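PDB 5K8R: protocadherin gamma-B3 from Homo sapiens, which probably acts as a calcium-dependent cell-adhesion protein that may help establish and maintain specific neuronal connections, represented here by its first four extracellular cadherin repeats. Local coordinates for residues 1-10 with 87-98; 124-135 with 182-190. All coordinates share one frame; numbering follows the deposited sequence.

How the contacts relate
Both contacts converge on the calcium-filled junction between the first two cadherin repeats, contact 1 from the first repeat and contact 2 from the second. Their centres lie 24 Å apart, yet they share two ions. The chain D calcium takes Glu9, Asp95, Ile96 and Asp98 from contact 1 and Asp131 from contact 2; the chain B calcium takes Asn97 from contact 1 and Asp129, Asp131, Asn135 and Asp186 from contact 2. Direct bonds probably reinforce the metal bridges: Asp95 OD2 lies 2.8 Å from Asn135 ND2 and 3.1 Å from Val132 N. The chain C calcium is held on the first-repeat side, with Glu9, Glu10 and Asp98 of contact 1.

Contact 1 (1-10 with 87-98); sequences EPIRYAIPEE and FHVTVLIQDIND. With CA (calcium ion), chain D; CA (calcium ion), chain C; CA (calcium ion), chain B.
Ile7 and Gln94 join backbones near the end of a parallel strand pair, 3-8 beside 87-94, whose short axes come within 4.4 Å. Gln94 N donates a hydrogen bond to Ile7 O, and Ile7 N one to Leu92 O. One face of the pair carries Ile3, Tyr5, Ile7, Val89, Val91 and Ile93. On it, the Ile7 CG1 branch sits between the backbone N and the carbonyl carbon (chi1 55°) and touches both Val91 CG1 and Ile93 CD1, each at 3.8 Å, crossing the valine but running alongside the isoleucine; Phe45 of strand 45-47 touches Ile7 and Val91. With an alanine in place of Ile7, Val91 CG1 and Ile93 CD1 would probably lose their shared partner, opening a gap beside Phe45. Farther back, Val89 CG1 reaches the edge of the Tyr5 ring near its plane, while Ile3 CG1 lies over one ring face.

Beyond the strands, Glu9 turns CG back over its own backbone (chi1 55°) and then extends, which carries its carboxylate between two calcium ions: OE2 binds the chain D ion at 2.5 Å and OE1 the chain C ion at 2.7 Å. The anti lone pair of OE2 also accepts a nearly straight bond from Ile96 N (3.0 Å, 174°), so this oxygen is gripped by metal and amide together. Asp98 bridges the same two ions with OD1 and OD2, and Glu10, bent at chi2, adds OE2 to the chain C ion. Glu63 helps complete both sites, with Asp131 at the chain D ion and Asp61 at the chain C ion; Arg62 and Arg59 are further polar partners of Glu9 and Glu10. Parallel pairing of the first and last strands, leading into a calcium cluster at the repeat boundary, is characteristic of the cadherin repeat.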
loop_
_atom_site.group_PDB
_atom_site.type_symbol
_atom_site.label_atom_id
_atom_site.label_comp_id
_atom_site.label_asym_id
_atom_site.label_seq_id
_atom_site.Cartn_x
_atom_site.Cartn_y
_atom_site.Cartn_z
ATOM N N GLU A 1 -10.519 68.212 -24.111
ATOM C CA GLU A 1 -11.933 68.450 -23.856
ATOM C C GLU A 1 -12.794 67.257 -24.317
ATOM O O GLU A 1 -13.766 67.465 -25.045
ATOM C CB GLU A 1 -12.393 69.739 -24.543
ATOM C CG GLU A 1 -11.990 71.009 -23.811
ATOM C CD GLU A 1 -10.841 71.731 -24.487
ATOM O OE1 GLU A 1 -10.459 71.326 -25.605
ATOM O OE2 GLU A 1 -10.319 72.703 -23.901
ATOM N N PRO A 2 -12.460 65.962 -23.903
ATOM C CA PRO A 2 -11.281 65.822 -23.035
ATOM C C PRO A 2 -10.050 65.375 -23.817
ATOM O O PRO A 2 -10.088 65.321 -25.047
ATOM C CB PRO A 2 -11.708 64.730 -22.056
ATOM C CG PRO A 2 -12.578 63.818 -22.858
ATOM C CD PRO A 2 -13.005 64.545 -24.107
ATOM N N ILE A 3 -8.975 65.059 -23.105
ATOM C CA ILE A 3 -7.738 64.617 -23.740
ATOM C C ILE A 3 -7.144 63.414 -23.015
ATOM O O ILE A 3 -7.253 63.296 -21.795
ATOM C CB ILE A 3 -6.691 65.746 -23.783
ATOM C CG1 ILE A 3 -5.405 65.256 -24.453
ATOM C CG2 ILE A 3 -6.405 66.261 -22.380
ATOM C CD1 ILE A 3 -4.615 66.353 -25.133
ATOM N N ARG A 4 -6.518 62.522 -23.775
ATOM C CA ARG A 4 -5.906 61.325 -23.206
ATOM C C ARG A 4 -4.512 61.017 -23.758
ATOM O O ARG A 4 -4.360 60.633 -24.919
ATOM C CB ARG A 4 -6.821 60.115 -23.404
ATOM C CG ARG A 4 -6.189 58.788 -23.016
ATOM C CD ARG A 4 -6.516 57.704 -24.029
ATOM N NE ARG A 4 -5.440 57.518 -24.998
ATOM C CZ ARG A 4 -5.402 56.538 -25.895
ATOM N NH1 ARG A 4 -6.383 55.648 -25.948
ATOM N NH2 ARG A 4 -4.383 56.448 -26.739
ATOM N N TYR A 5 -3.501 61.183 -22.910
ATOM C CA TYR A 5 -2.120 60.907 -23.267
ATOM C C TYR A 5 -1.827 59.426 -23.030
ATOM O O TYR A 5 -2.668 58.672 -22.536
ATOM C CB TYR A 5 -1.167 61.800 -22.471
ATOM C CG TYR A 5 -1.388 63.280 -22.689
ATOM C CD1 TYR A 5 -0.883 63.920 -23.813
ATOM C CD2 TYR A 5 -2.102 64.038 -21.769
ATOM C CE1 TYR A 5 -1.083 65.274 -24.016
ATOM C CE2 TYR A 5 -2.306 65.393 -21.964
ATOM C CZ TYR A 5 -1.795 66.005 -23.089
ATOM O OH TYR A 5 -1.996 67.353 -23.287
ATOM N N ALA A 6 -0.617 59.005 -23.389
ATOM C CA ALA A 6 -0.206 57.616 -23.209
ATOM C C ALA A 6 1.298 57.580 -23.001
ATOM O O ALA A 6 2.058 57.935 -23.908
ATOM C CB ALA A 6 -0.607 56.759 -24.412
ATOM N N ILE A 7 1.727 57.158 -21.816
ATOM C CA ILE A 7 3.150 57.152 -21.481
ATOM C C ILE A 7 3.527 55.802 -20.882
ATOM O O ILE A 7 2.690 55.159 -20.231
ATOM C CB ILE A 7 3.502 58.294 -20.513
ATOM C CG1 ILE A 7 2.628 58.221 -19.258
ATOM C CG2 ILE A 7 3.347 59.645 -21.195
ATOM C CD1 ILE A 7 2.984 59.244 -18.198
ATOM N N PRO A 8 4.754 55.330 -21.078
ATOM C CA PRO A 8 5.187 54.112 -20.389
ATOM C C PRO A 8 5.357 54.361 -18.899
ATOM O O PRO A 8 5.536 55.491 -18.442
ATOM C CB PRO A 8 6.527 53.781 -21.056
ATOM C CG PRO A 8 7.024 55.100 -21.545
ATOM C CD PRO A 8 5.800 55.861 -21.967
ATOM N N GLU A 9 5.287 53.275 -18.136
ATOM C CA GLU A 9 5.450 53.357 -16.695
ATOM C C GLU A 9 6.922 53.544 -16.330
ATOM O O GLU A 9 7.822 53.413 -17.165
ATOM C CB GLU A 9 4.897 52.102 -16.020
ATOM C CG GLU A 9 5.491 50.810 -16.558
ATOM C CD GLU A 9 5.177 49.607 -15.689
ATOM O OE1 GLU A 9 5.000 49.779 -14.464
ATOM O OE2 GLU A 9 5.110 48.485 -16.234
ATOM N N GLU A 10 7.153 53.866 -15.056
ATOM C CA GLU A 10 8.495 53.944 -14.473
ATOM C C GLU A 10 9.361 55.009 -15.142
ATOM O O GLU A 10 10.582 54.862 -15.229
ATOM C CB GLU A 10 9.198 52.584 -14.519
ATOM C CG GLU A 10 8.406 51.442 -13.897
ATOM C CD GLU A 10 8.372 51.497 -12.380
ATOM O OE1 GLU A 10 9.078 52.343 -11.792
ATOM O OE2 GLU A 10 7.641 50.685 -11.775
ATOM N N PHE A 87 -11.039 70.556 -16.533
ATOM C CA PHE A 87 -10.540 69.983 -17.782
ATOM C C PHE A 87 -10.130 68.546 -17.498
ATOM O O PHE A 87 -9.090 68.307 -16.878
ATOM C CB PHE A 87 -9.371 70.792 -18.342
ATOM C CG PHE A 87 -9.736 72.197 -18.723
ATOM C CD1 PHE A 87 -10.295 72.468 -19.961
ATOM C CD2 PHE A 87 -9.521 73.247 -17.846
ATOM C CE1 PHE A 87 -10.633 73.760 -20.317
ATOM C CE2 PHE A 87 -9.855 74.542 -18.197
ATOM C CZ PHE A 87 -10.412 74.798 -19.434
ATOM N N HIS A 88 -10.946 67.596 -17.946
ATOM C CA HIS A 88 -10.698 66.193 -17.648
ATOM C C HIS A 88 -9.536 65.673 -18.483
ATOM O O HIS A 88 -9.516 65.832 -19.707
ATOM C CB HIS A 88 -11.954 65.363 -17.909
ATOM C CG HIS A 88 -11.855 63.951 -17.422
ATOM N ND1 HIS A 88 -11.925 63.618 -16.086
ATOM C CD2 HIS A 88 -11.685 62.786 -18.091
ATOM C CE1 HIS A 88 -11.805 62.309 -15.952
ATOM N NE2 HIS A 88 -11.658 61.781 -17.154
ATOM N N VAL A 89 -8.564 65.056 -17.816
ATOM C CA VAL A 89 -7.388 64.492 -18.466
ATOM C C VAL A 89 -7.285 63.026 -18.077
ATOM O O VAL A 89 -7.430 62.679 -16.898
ATOM C CB VAL A 89 -6.103 65.248 -18.081
ATOM C CG1 VAL A 89 -4.908 64.682 -18.836
ATOM C CG2 VAL A 89 -6.254 66.737 -18.352
ATOM N N THR A 90 -7.045 62.170 -19.066
ATOM C CA THR A 90 -6.801 60.754 -18.840
ATOM C C THR A 90 -5.442 60.385 -19.417
ATOM O O THR A 90 -5.102 60.789 -20.533
ATOM C CB THR A 90 -7.899 59.885 -19.468
ATOM O OG1 THR A 90 -8.008 60.184 -20.863
ATOM C CG2 THR A 90 -9.236 60.161 -18.804
ATOM N N VAL A 91 -4.662 59.629 -18.648
ATOM C CA VAL A 91 -3.308 59.241 -19.030
ATOM C C VAL A 91 -3.230 57.723 -18.983
ATOM O O VAL A 91 -3.341 57.120 -17.907
ATOM C CB VAL A 91 -2.246 59.870 -18.119
ATOM C CG1 VAL A 91 -0.851 59.477 -18.585
ATOM C CG2 VAL A 91 -2.396 61.383 -18.088
ATOM N N LEU A 92 -2.993 57.114 -20.141
ATOM C CA LEU A 92 -2.846 55.668 -20.238
ATOM C C LEU A 92 -1.415 55.307 -19.845
ATOM O O LEU A 92 -0.457 55.897 -20.345
ATOM C CB LEU A 92 -3.146 55.187 -21.657
ATOM C CG LEU A 92 -2.960 53.691 -21.918
ATOM C CD1 LEU A 92 -3.924 52.874 -21.070
ATOM C CD2 LEU A 92 -3.142 53.377 -23.396
ATOM N N ILE A 93 -1.276 54.341 -18.943
ATOM C CA ILE A 93 0.029 53.908 -18.457
ATOM C C ILE A 93 0.366 52.586 -19.135
ATOM O O ILE A 93 -0.212 51.543 -18.810
ATOM C CB ILE A 93 0.047 53.774 -16.929
ATOM C CG1 ILE A 93 -0.285 55.117 -16.275
ATOM C CG2 ILE A 93 1.395 53.260 -16.453
ATOM C CD1 ILE A 93 0.629 56.247 -16.697
ATOM N N GLN A 94 1.304 52.629 -20.075
ATOM C CA GLN A 94 1.716 51.430 -20.790
ATOM C C GLN A 94 2.591 50.549 -19.904
ATOM O O GLN A 94 3.298 51.028 -19.013
ATOM C CB GLN A 94 2.470 51.807 -22.065
ATOM C CG GLN A 94 1.672 52.685 -23.015
ATOM C CD GLN A 94 2.542 53.361 -24.056
ATOM O OE1 GLN A 94 3.761 53.443 -23.903
ATOM N NE2 GLN A 94 1.919 53.851 -25.122
ATOM N N ASP A 95 2.538 49.246 -20.162
ATOM C CA ASP A 95 3.279 48.271 -19.376
ATOM C C ASP A 95 4.637 47.993 -20.005
ATOM O O ASP A 95 4.754 47.847 -21.225
ATOM C CB ASP A 95 2.488 46.966 -19.256
ATOM C CG ASP A 95 3.209 45.917 -18.427
ATOM O OD1 ASP A 95 3.722 46.258 -17.340
ATOM O OD2 ASP A 95 3.266 44.749 -18.866
ATOM N N ILE A 96 5.665 47.924 -19.160
ATOM C CA ILE A 96 6.997 47.509 -19.577
ATOM C C ILE A 96 7.338 46.212 -18.855
ATOM O O ILE A 96 6.793 45.899 -17.794
ATOM C CB ILE A 96 8.066 48.587 -19.301
ATOM C CG1 ILE A 96 8.223 48.819 -17.797
ATOM C CG2 ILE A 96 7.707 49.885 -20.010
ATOM C CD1 ILE A 96 9.258 49.872 -17.447
ATOM N N ASN A 97 8.254 45.447 -19.450
ATOM C CA ASN A 97 8.658 44.156 -18.892
ATOM C C ASN A 97 9.789 44.381 -17.892
ATOM O O ASN A 97 10.962 44.105 -18.150
ATOM C CB ASN A 97 9.068 43.196 -20.000
ATOM C CG ASN A 97 9.286 41.785 -19.494
ATOM O OD1 ASN A 97 8.609 41.336 -18.568
ATOM N ND2 ASN A 97 10.239 41.083 -20.089
ATOM N N ASP A 98 9.420 44.900 -16.723
ATOM C CA ASP A 98 10.373 45.163 -15.654
ATOM C C ASP A 98 10.215 44.206 -14.479
ATOM O O ASP A 98 10.767 44.461 -13.402
ATOM C CB ASP A 98 10.247 46.612 -15.181
ATOM C CG ASP A 98 8.852 46.949 -14.698
ATOM O OD1 ASP A 98 7.899 46.250 -15.098
ATOM O OD2 ASP A 98 8.710 47.915 -13.920
HETATM CA CA CA D . 5.533 46.082 -15.756
HETATM CA CA CA C . 6.637 48.456 -12.752
HETATM CA CA CA B . 7.483 39.849 -17.011
#

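Contact 2 (124-135 with 182-190). With CA (calcium ion), chain B; CA (calcium ion), chain D.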
loop_
_atom_site.group_PDB
_atom_site.type_symbol
_atom_site.label_atom_id
_atom_site.label_comp_id
_atom_site.label_asym_id
_atom_site.label_seq_id
_atom_site.Cartn_x
_atom_site.Cartn_y
_atom_site.Cartn_z
ATOM N N LEU A 124 2.015 20.554 -13.226
ATOM C CA LEU A 124 3.117 21.358 -12.716
ATOM C C LEU A 124 2.609 22.750 -12.372
ATOM O O LEU A 124 1.725 23.284 -13.049
ATOM C CB LEU A 124 4.255 21.457 -13.734
ATOM C CG LEU A 124 5.049 20.176 -13.979
ATOM C CD1 LEU A 124 6.179 20.432 -14.962
ATOM C CD2 LEU A 124 5.582 19.632 -12.665
ATOM N N GLU A 125 3.169 23.333 -11.316
ATOM C CA GLU A 125 2.787 24.682 -10.929
ATOM C C GLU A 125 3.281 25.685 -11.964
ATOM O O GLU A 125 4.451 25.662 -12.359
ATOM C CB GLU A 125 3.349 25.025 -9.551
ATOM C CG GLU A 125 3.056 26.449 -9.118
ATOM C CD GLU A 125 3.336 26.685 -7.650
ATOM O OE1 GLU A 125 4.156 25.941 -7.070
ATOM O OE2 GLU A 125 2.729 27.611 -7.076
ATOM N N SER A 126 2.384 26.559 -12.407
ATOM C CA SER A 126 2.737 27.566 -13.391
ATOM C C SER A 126 3.458 28.736 -12.728
ATOM O O SER A 126 3.374 28.950 -11.515
ATOM C CB SER A 126 1.488 28.059 -14.123
ATOM O OG SER A 126 1.824 28.981 -15.145
ATOM N N ALA A 127 4.182 29.494 -13.545
ATOM C CA ALA A 127 4.876 30.672 -13.055
ATOM C C ALA A 127 3.930 31.869 -13.020
ATOM O O ALA A 127 2.940 31.936 -13.752
ATOM C CB ALA A 127 6.091 30.985 -13.928
ATOM N N GLN A 128 4.247 32.822 -12.146
ATOM C CA GLN A 128 3.465 34.039 -12.001
ATOM C C GLN A 128 4.296 35.244 -12.417
ATOM O O GLN A 128 5.519 35.264 -12.254
ATOM C CB GLN A 128 2.968 34.217 -10.561
ATOM C CG GLN A 128 1.951 33.176 -10.130
ATOM C CD GLN A 128 1.339 33.485 -8.780
ATOM O OE1 GLN A 128 1.699 34.468 -8.133
ATOM N NE2 GLN A 128 0.404 32.646 -8.349
ATOM N N ASP A 129 3.615 36.251 -12.958
ATOM C CA ASP A 129 4.265 37.447 -13.473
ATOM C C ASP A 129 3.343 38.645 -13.280
ATOM O O ASP A 129 2.244 38.681 -13.850
ATOM C CB ASP A 129 4.620 37.264 -14.949
ATOM C CG ASP A 129 5.668 38.249 -15.431
ATOM O OD1 ASP A 129 5.550 39.454 -15.128
ATOM O OD2 ASP A 129 6.615 37.811 -16.117
ATOM N N PRO A 130 3.746 39.642 -12.486
ATOM C CA PRO A 130 2.860 40.789 -12.235
ATOM C C PRO A 130 2.665 41.695 -13.440
ATOM O O PRO A 130 1.828 42.604 -13.373
ATOM C CB PRO A 130 3.563 41.531 -11.091
ATOM C CG PRO A 130 4.992 41.154 -11.224
ATOM C CD PRO A 130 5.013 39.744 -11.741
ATOM N N ASP A 131 3.400 41.482 -14.529
ATOM C CA ASP A 131 3.187 42.255 -15.742
ATOM C C ASP A 131 1.900 41.799 -16.430
ATOM O O ASP A 131 1.189 40.905 -15.961
ATOM C CB ASP A 131 4.388 42.119 -16.675
ATOM C CG ASP A 131 5.661 42.693 -16.078
ATOM O OD1 ASP A 131 5.569 43.662 -15.297
ATOM O OD2 ASP A 131 6.753 42.175 -16.393
ATOM N N VAL A 132 1.591 42.428 -17.564
ATOM C CA VAL A 132 0.401 42.111 -18.341
ATOM C C VAL A 132 0.785 42.006 -19.813
ATOM O O VAL A 132 1.888 42.372 -20.220
ATOM C CB VAL A 132 -0.724 43.150 -18.149
ATOM C CG1 VAL A 132 -1.296 43.059 -16.743
ATOM C CG2 VAL A 132 -0.205 44.550 -18.428
ATOM N N GLY A 133 -0.152 41.495 -20.608
ATOM C CA GLY A 133 0.100 41.347 -22.032
ATOM C C GLY A 133 1.164 40.299 -22.302
ATOM O O GLY A 133 1.236 39.261 -21.634
ATOM N N VAL A 134 2.008 40.576 -23.298
ATOM C CA VAL A 134 3.091 39.658 -23.631
ATOM C C VAL A 134 4.184 39.670 -22.572
ATOM O O VAL A 134 4.975 38.723 -22.493
ATOM C CB VAL A 134 3.678 39.991 -25.015
ATOM C CG1 VAL A 134 2.621 39.824 -26.094
ATOM C CG2 VAL A 134 4.244 41.402 -25.030
ATOM N N ASN A 135 4.248 40.719 -21.746
ATOM C CA ASN A 135 5.272 40.789 -20.712
ATOM C C ASN A 135 5.057 39.759 -19.612
ATOM O O ASN A 135 5.989 39.481 -18.850
ATOM C CB ASN A 135 5.318 42.195 -20.113
ATOM C CG ASN A 135 5.618 43.261 -21.147
ATOM O OD1 ASN A 135 6.238 42.990 -22.174
ATOM N ND2 ASN A 135 5.176 44.485 -20.878
ATOM N N LEU A 182 13.093 23.302 -14.441
ATOM C CA LEU A 182 12.067 23.962 -15.196
ATOM C C LEU A 182 12.366 25.435 -15.286
ATOM O O LEU A 182 12.669 26.063 -14.321
ATOM C CB LEU A 182 10.739 23.759 -14.502
ATOM C CG LEU A 182 9.451 24.373 -14.984
ATOM C CD1 LEU A 182 9.111 23.844 -16.340
ATOM C CD2 LEU A 182 8.306 24.174 -14.051
ATOM N N THR A 183 12.262 25.984 -16.469
ATOM C CA THR A 183 12.547 27.391 -16.710
ATOM C C THR A 183 11.337 28.061 -17.348
ATOM O O THR A 183 10.684 27.482 -18.222
ATOM C CB THR A 183 13.780 27.560 -17.611
ATOM O OG1 THR A 183 14.895 26.875 -17.027
ATOM C CG2 THR A 183 14.133 29.032 -17.776
ATOM N N ALA A 184 11.039 29.279 -16.903
ATOM C CA ALA A 184 9.955 30.085 -17.451
ATOM C C ALA A 184 10.536 31.388 -17.979
ATOM O O ALA A 184 11.194 32.125 -17.235
ATOM C CB ALA A 184 8.883 30.362 -16.395
ATOM N N VAL A 185 10.296 31.667 -19.260
ATOM C CA VAL A 185 10.775 32.877 -19.921
ATOM C C VAL A 185 9.567 33.640 -20.445
ATOM O O VAL A 185 8.760 33.086 -21.199
ATOM C CB VAL A 185 11.748 32.553 -21.069
ATOM C CG1 VAL A 185 12.430 33.822 -21.562
ATOM C CG2 VAL A 185 12.771 31.513 -20.634
ATOM N N ASP A 186 9.447 34.908 -20.057
ATOM C CA ASP A 186 8.329 35.720 -20.511
ATOM C C ASP A 186 8.569 36.202 -21.942
ATOM O O ASP A 186 9.623 35.969 -22.540
ATOM C CB ASP A 186 8.086 36.889 -19.555
ATOM C CG ASP A 186 9.326 37.743 -19.326
ATOM O OD1 ASP A 186 10.196 37.815 -20.219
ATOM O OD2 ASP A 186 9.421 38.355 -18.243
ATOM N N GLY A 187 7.573 36.884 -22.501
ATOM C CA GLY A 187 7.660 37.353 -23.870
ATOM C C GLY A 187 7.845 38.852 -23.986
ATOM O O GLY A 187 7.484 39.451 -25.004
ATOM N N GLY A 188 8.408 39.470 -22.948
ATOM C CA GLY A 188 8.626 40.900 -22.940
ATOM C C GLY A 188 10.005 41.284 -23.444
ATOM O O GLY A 188 10.800 40.455 -23.882
ATOM N N GLU A 189 10.281 42.582 -23.374
ATOM C CA GLU A 189 11.564 43.118 -23.813
ATOM C C GLU A 189 12.223 43.942 -22.710
ATOM O O GLU A 189 11.698 44.981 -22.310
ATOM C CB GLU A 189 11.388 43.969 -25.071
ATOM C CG GLU A 189 12.686 44.537 -25.623
ATOM C CD GLU A 189 13.621 43.464 -26.147
ATOM O OE1 GLU A 189 13.135 42.372 -26.510
ATOM O OE2 GLU A 189 14.843 43.713 -26.195
ATOM N N PRO A 190 13.379 43.475 -22.210
ATOM C CA PRO A 190 14.035 42.236 -22.637
ATOM C C PRO A 190 13.420 40.999 -21.994
ATOM O O PRO A 190 12.599 41.125 -21.084
ATOM C CB PRO A 190 15.474 42.430 -22.168
ATOM C CG PRO A 190 15.335 43.258 -20.938
ATOM C CD PRO A 190 14.171 44.187 -21.190
HETATM CA CA CA B . 7.483 39.849 -17.011
HETATM CA CA CA D . 5.533 46.082 -15.756
HETATM O O HOH W 1 8.139 44.409 -23.399
#
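This is a calcium-bridged contact between the loop 124-135 and the end of strand 177-186 with the turn after it, at the end of the second cadherin repeat facing the first. Asp129 grips the chain B calcium with both carboxylate oxygens, OD2 at 2.4 Å. From the strand, Asp186 CG lies between its backbone N and carbonyl carbon (chi1 55°), which brings OD2 to 2.7 Å from that ion; Arg192 is another partner of this carboxylate. Asn135 gives its backbone O, its side chain meeting Asp95, and Asp131 spans two ions, OD2 on the chain B calcium and OD1 on the chain D calcium; Asn97 and Asn99 complete the chain B site. An Asx turn, Asp131 N to Asp129 OD1 (3.0 Å), steadies the loop. Gly187 N makes a weak bond to Val134 O, and Asn135 OD1 rests 3.3 Å from Gly188 CA, where a CB would collide. One water links Asn135 OD1 to Glu189 N. Away from the metal, Ala127 CB meets Ala184 CB at 3.8 Å. Strand 177-186 runs between strands 193-203 and 138-142; Pro130 and Val132 touch helix 62-65 of the first repeat, and Ser126 N hydrogen-bonds OD1 of Asn253 of the second subunit.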